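Local coordinates for probable aromatic acid decarboxylase (Aquifex aeolicus, PDB 2EJB) that is a phenylacrylic acid decarboxylase of the UbiX/PAD1 family, a group of FMN-binding flavoproteins, at the interface of chains A and B. Residues are numbered along the deposited sequence; one frame, centred on the assembly and turned at random. Chains: chain A/B, Probable aromatic acid decarboxylase.

Contact 1: the interface of chains A and B. Residues chain A 149-150, 152-154, 156, 168, 172; chain B 12, 126-128.
In chain A the end of strand 147-150, the loop that follows it and helix 162-176 meet two loops of chain B, one leading into helix 14-26 and the other following strand 121-125. B:Arg126 buries much of its side chain against this wall. Its CG stands anti to the backbone N (chi1 -171°), and bends at chi2 and chi3 turn the guanidinium side-on to the backbone of A:Ser152. NE and NH2 both donate to the carbonyl O of A:Ser152; NH2, at 3.0 Å from that O, lies nearly along the C=O axis, whereas NE comes from above the carbonyl plane. The oxygen sits at the edge of the guanidinium, in its plane, and this double grip should limit rotation of the group. A:Ala154 CB presses on one face of the guanidinium, 3.5 Å from B:Arg126 CZ. The rim of A:Phe168 meets the tip at NH2, its ring turned 75° to the guanidinium. On the other branch, B:Arg126 NH1 can hydrogen-bond to the phenol OH of A:Tyr156 at 3.1 Å, although that tyrosine is poorly ordered; its ring stands perpendicular to the guanidinium, with B:Ser12 CB over one face near the rim. From helix 162-176, A:Lys172 bends at chi2 and then runs extended, so that NZ donates to the carbonyl O of B:Ala128 at 2.8 Å. The methyl of B:Ala128 packs on A:Pro150 CD, 3.8 Å away. B:Ser12 and B:Arg126 are likely FMN-binding residues, and A:Tyr156 and A:Lys172 probably take part in binding dimethylallyl phosphate, so the seam probably forms part of an active site built from both chains.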
loop_
_atom_site.group_PDB
_atom_site.type_symbol
_atom_site.label_atom_id
_atom_site.label_comp_id
_atom_site.label_asym_id
_atom_site.label_seq_id
_atom_site.Cartn_x
_atom_site.Cartn_y
_atom_site.Cartn_z
ATOM N N VAL A 149 5.333 5.226 4.064
ATOM C CA VAL A 149 5.638 4.120 3.177
ATOM C C VAL A 149 4.547 3.070 3.311
ATOM O O VAL A 149 4.359 2.500 4.385
ATOM C CB VAL A 149 6.983 3.452 3.542
ATOM C CG1 VAL A 149 7.340 2.411 2.491
ATOM C CG2 VAL A 149 8.087 4.505 3.667
ATOM N N PRO A 150 3.797 2.815 2.231
ATOM C CA PRO A 150 2.743 1.802 2.321
ATOM C C PRO A 150 3.414 0.441 2.203
ATOM O O PRO A 150 4.427 0.315 1.524
ATOM C CB PRO A 150 1.875 2.109 1.109
ATOM C CG PRO A 150 2.901 2.505 0.098
ATOM C CD PRO A 150 3.807 3.437 0.895
ATOM N N SER A 152 3.499 -1.984 0.343
ATOM C CA SER A 152 3.108 -2.456 -0.986
ATOM C C SER A 152 4.329 -2.971 -1.739
ATOM O O SER A 152 4.944 -2.236 -2.523
ATOM C CB SER A 152 2.462 -1.312 -1.786
ATOM O OG SER A 152 1.361 -0.747 -1.089
ATOM N N PRO A 153 4.703 -4.243 -1.516
ATOM C CA PRO A 153 5.873 -4.762 -2.223
ATOM C C PRO A 153 5.676 -4.746 -3.730
ATOM O O PRO A 153 4.553 -4.832 -4.221
ATOM C CB PRO A 153 6.018 -6.174 -1.660
ATOM C CG PRO A 153 4.612 -6.540 -1.319
ATOM C CD PRO A 153 4.094 -5.288 -0.679
ATOM N N ALA A 154 6.770 -4.616 -4.462
ATOM C CA ALA A 154 6.695 -4.604 -5.912
ATOM C C ALA A 154 7.289 -5.898 -6.458
ATOM O O ALA A 154 7.854 -6.688 -5.708
ATOM C CB ALA A 154 7.442 -3.424 -6.447
ATOM N N TYR A 156 9.513 -5.871 -9.123
ATOM C CA TYR A 156 10.648 -5.502 -9.960
ATOM C C TYR A 156 11.684 -6.617 -9.965
ATOM O O TYR A 156 12.070 -7.121 -11.016
ATOM C CB TYR A 156 11.349 -4.236 -9.445
ATOM C CG TYR A 156 10.507 -2.988 -9.312
ATOM C CD1 TYR A 156 10.034 -2.586 -8.068
ATOM C CD2 TYR A 156 10.209 -2.190 -10.418
ATOM C CE1 TYR A 156 9.286 -1.414 -7.920
ATOM C CE2 TYR A 156 9.462 -1.023 -10.283
ATOM C CZ TYR A 156 9.002 -0.642 -9.032
ATOM O OH TYR A 156 8.263 0.512 -8.889
ATOM N N PHE A 168 12.026 -6.433 0.394
ATOM C CA PHE A 168 11.825 -5.304 -0.511
ATOM C C PHE A 168 11.337 -4.102 0.289
ATOM O O PHE A 168 11.907 -3.013 0.215
ATOM C CB PHE A 168 10.785 -5.632 -1.586
ATOM C CG PHE A 168 10.360 -4.432 -2.389
ATOM C CD1 PHE A 168 11.156 -3.949 -3.424
ATOM C CD2 PHE A 168 9.197 -3.740 -2.064
ATOM C CE1 PHE A 168 10.804 -2.786 -4.118
ATOM C CE2 PHE A 168 8.837 -2.576 -2.749
ATOM C CZ PHE A 168 9.644 -2.099 -3.779
ATOM N N LYS A 172 13.154 -0.525 1.285
ATOM C CA LYS A 172 12.566 0.770 0.981
ATOM C C LYS A 172 12.634 1.656 2.220
ATOM O O LYS A 172 12.939 2.843 2.134
ATOM C CB LYS A 172 11.106 0.602 0.542
ATOM C CG LYS A 172 10.907 0.543 -0.965
ATOM C CD LYS A 172 11.184 1.908 -1.581
ATOM C CE LYS A 172 10.860 1.941 -3.061
ATOM N NZ LYS A 172 11.138 3.283 -3.654
ATOM N N SER B 12 4.295 -1.972 -11.713
ATOM C CA SER B 12 4.756 -3.223 -11.121
ATOM C C SER B 12 3.594 -3.838 -10.357
ATOM O O SER B 12 2.998 -3.194 -9.491
ATOM C CB SER B 12 5.930 -2.970 -10.170
ATOM O OG SER B 12 6.398 -4.180 -9.603
ATOM N N ARG B 126 -0.007 0.805 -6.403
ATOM C CA ARG B 126 1.191 0.136 -5.931
ATOM C C ARG B 126 2.362 1.096 -6.115
ATOM O O ARG B 126 2.925 1.207 -7.202
ATOM C CB ARG B 126 1.392 -1.150 -6.744
ATOM C CG ARG B 126 2.470 -2.104 -6.251
ATOM C CD ARG B 126 3.851 -1.616 -6.627
ATOM N NE ARG B 126 4.625 -1.272 -5.448
ATOM C CZ ARG B 126 5.738 -0.553 -5.472
ATOM N NH1 ARG B 126 6.212 -0.095 -6.624
ATOM N NH2 ARG B 126 6.373 -0.291 -4.339
ATOM N N GLU B 127 2.700 1.809 -5.046
ATOM C CA GLU B 127 3.802 2.762 -5.066
ATOM C C GLU B 127 4.354 2.929 -3.648
ATOM O O GLU B 127 3.644 2.697 -2.672
ATOM C CB GLU B 127 3.324 4.112 -5.615
ATOM C CG GLU B 127 4.392 5.197 -5.608
ATOM C CD GLU B 127 5.607 4.824 -6.433
ATOM O OE1 GLU B 127 5.584 5.049 -7.663
ATOM O OE2 GLU B 127 6.580 4.294 -5.848
ATOM N N ALA B 128 5.619 3.323 -3.539
ATOM C CA ALA B 128 6.253 3.512 -2.242
ATOM C C ALA B 128 7.609 4.201 -2.379
ATOM O O ALA B 128 8.431 3.806 -3.201
ATOM C CB ALA B 128 6.431 2.155 -1.543
#

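Contact 2: the interface of chains A and B. Residues chain A 127, 130, 150-152; chain B 127, 130, 150-153.
The loops after strand 147-150 of both chains meet each other here, together with the loops that join strand 121-125 to helix 132-143. A:Tyr130 and B:Tyr130 reach tip to tip, and their phenol OH atoms hydrogen-bond to each other at 2.7 Å, each oxygen lying at the edge of the opposite ring and in its plane. In both, CG is anti to the carbonyl carbon (chi1 -67°), which sends the ring toward the two-fold axis. A:Pro150 covers one face of the B:Tyr130 ring, its CG 3.8 Å from the centroid and displaced to the rim in a CH-pi contact; B:Pro150 does the same to A:Tyr130. The serine hydroxyls form a second pair, A:Ser152 OG to B:Ser152 OG at 2.9 Å. Two waters join the pairs: water 1 lies 2.6 Å from A:Tyr130 OH and 2.8 Å from B:Ser152 OG, and water 2 makes the twin bridge from B:Tyr130 OH to A:Ser152 OG. The result is a closed six-membered ring of oxygens in which each hydroxyl is bonded to one other hydroxyl and to one water of the ring. Donor directions are not seen, but a consistent sense round the ring would let every bond reinforce the next. Water 1 also makes weak contacts with the backbone N and O of A:Glu127, and water 2 with those of B:Glu127. The patch straddles the two-fold axis, at the C-terminal ends of strands 121-125 and 147-150 of both subunits.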
loop_
_atom_site.group_PDB
_atom_site.type_symbol
_atom_site.label_atom_id
_atom_site.label_comp_id
_atom_site.label_asym_id
_atom_site.label_seq_id
_atom_site.Cartn_x
_atom_site.Cartn_y
_atom_site.Cartn_z
ATOM N N GLU A 127 -3.002 -0.966 5.107
ATOM C CA GLU A 127 -4.455 -0.936 5.198
ATOM C C GLU A 127 -5.053 -0.975 3.790
ATOM O O GLU A 127 -4.401 -0.580 2.826
ATOM C CB GLU A 127 -4.913 0.329 5.936
ATOM C CG GLU A 127 -6.425 0.486 6.019
ATOM C CD GLU A 127 -7.092 -0.672 6.734
ATOM O OE1 GLU A 127 -7.160 -0.644 7.982
ATOM O OE2 GLU A 127 -7.537 -1.617 6.041
ATOM N N TYR A 130 -8.373 2.370 1.382
ATOM C CA TYR A 130 -8.150 3.579 2.166
ATOM C C TYR A 130 -9.449 4.382 2.188
ATOM O O TYR A 130 -10.175 4.427 1.189
ATOM C CB TYR A 130 -7.089 4.495 1.530
ATOM C CG TYR A 130 -5.660 3.997 1.490
ATOM C CD1 TYR A 130 -5.079 3.373 2.591
ATOM C CD2 TYR A 130 -4.866 4.220 0.365
ATOM C CE1 TYR A 130 -3.743 2.981 2.571
ATOM C CE2 TYR A 130 -3.526 3.836 0.334
ATOM C CZ TYR A 130 -2.974 3.218 1.443
ATOM O OH TYR A 130 -1.655 2.832 1.426
ATOM N N PRO A 150 3.797 2.815 2.231
ATOM C CA PRO A 150 2.743 1.802 2.321
ATOM C C PRO A 150 3.414 0.441 2.203
ATOM O O PRO A 150 4.427 0.315 1.524
ATOM C CB PRO A 150 1.875 2.109 1.109
ATOM C CG PRO A 150 2.901 2.505 0.098
ATOM C CD PRO A 150 3.807 3.437 0.895
ATOM N N ALA A 151 2.878 -0.571 2.871
ATOM C CA ALA A 151 3.477 -1.894 2.769
ATOM C C ALA A 151 2.980 -2.497 1.457
ATOM O O ALA A 151 2.136 -3.390 1.453
ATOM C CB ALA A 151 3.063 -2.760 3.957
ATOM N N SER A 152 3.499 -1.984 0.343
ATOM C CA SER A 152 3.108 -2.456 -0.986
ATOM C C SER A 152 4.329 -2.971 -1.739
ATOM O O SER A 152 4.944 -2.236 -2.523
ATOM C CB SER A 152 2.462 -1.312 -1.786
ATOM O OG SER A 152 1.361 -0.747 -1.089
ATOM N N GLU B 127 2.700 1.809 -5.046
ATOM C CA GLU B 127 3.802 2.762 -5.066
ATOM C C GLU B 127 4.354 2.929 -3.648
ATOM O O GLU B 127 3.644 2.697 -2.672
ATOM C CB GLU B 127 3.324 4.112 -5.615
ATOM C CG GLU B 127 4.392 5.197 -5.608
ATOM C CD GLU B 127 5.607 4.824 -6.433
ATOM O OE1 GLU B 127 5.584 5.049 -7.663
ATOM O OE2 GLU B 127 6.580 4.294 -5.848
ATOM N N TYR B 130 4.921 7.276 -0.684
ATOM C CA TYR B 130 3.950 8.161 -1.316
ATOM C C TYR B 130 4.448 9.597 -1.176
ATOM O O TYR B 130 5.026 9.963 -0.148
ATOM C CB TYR B 130 2.579 8.109 -0.618
ATOM C CG TYR B 130 1.789 6.822 -0.707
ATOM C CD1 TYR B 130 1.683 6.118 -1.904
ATOM C CD2 TYR B 130 1.085 6.347 0.400
ATOM C CE1 TYR B 130 0.898 4.972 -1.995
ATOM C CE2 TYR B 130 0.292 5.204 0.320
ATOM C CZ TYR B 130 0.204 4.524 -0.883
ATOM O OH TYR B 130 -0.573 3.393 -0.975
ATOM N N PRO B 150 -4.819 0.040 -2.025
ATOM C CA PRO B 150 -3.368 -0.057 -2.195
ATOM C C PRO B 150 -3.022 -1.537 -2.282
ATOM O O PRO B 150 -3.695 -2.360 -1.672
ATOM C CB PRO B 150 -2.834 0.571 -0.915
ATOM C CG PRO B 150 -3.831 0.097 0.090
ATOM C CD PRO B 150 -5.158 0.339 -0.622
ATOM N N ALA B 151 -1.999 -1.887 -3.049
ATOM C CA ALA B 151 -1.622 -3.290 -3.144
ATOM C C ALA B 151 -0.796 -3.605 -1.899
ATOM O O ALA B 151 0.421 -3.756 -1.970
ATOM C CB ALA B 151 -0.809 -3.540 -4.413
ATOM N N SER B 152 -1.471 -3.683 -0.753
ATOM C CA SER B 152 -0.810 -3.967 0.521
ATOM C C SER B 152 -1.395 -5.228 1.146
ATOM O O SER B 152 -2.300 -5.154 1.988
ATOM C CB SER B 152 -0.996 -2.786 1.490
ATOM O OG SER B 152 -0.532 -1.570 0.921
ATOM N N PRO B 153 -0.892 -6.408 0.746
ATOM C CA PRO B 153 -1.437 -7.634 1.326
ATOM C C PRO B 153 -1.226 -7.690 2.830
ATOM O O PRO B 153 -0.280 -7.110 3.356
ATOM C CB PRO B 153 -0.684 -8.734 0.581
ATOM C CG PRO B 153 0.620 -8.083 0.261
ATOM C CD PRO B 153 0.201 -6.716 -0.190
HETATM O O HOH W 1 -1.209 0.516 2.585
HETATM O O HOH W 2 0.492 1.488 -2.440
#

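Contact 1 and contact 2 are neighbouring patches of one two-fold symmetric interface, with the centres of their C-alpha atoms about 7 Å apart. They share A:Pro150, A:Ser152 and B:Glu127. A:Ser152 uses its backbone carbonyl in contact 1 and its hydroxyl in contact 2, tying the likely cofactor-binding arginine to the water-bridged ring on the axis. Contact 1 recurs with the chains exchanged, so its two copies flank contact 2. Pairing of the subunits and shaping of the probable FMN sites may thus depend on each other, if this dimer is a unit of the biological assembly.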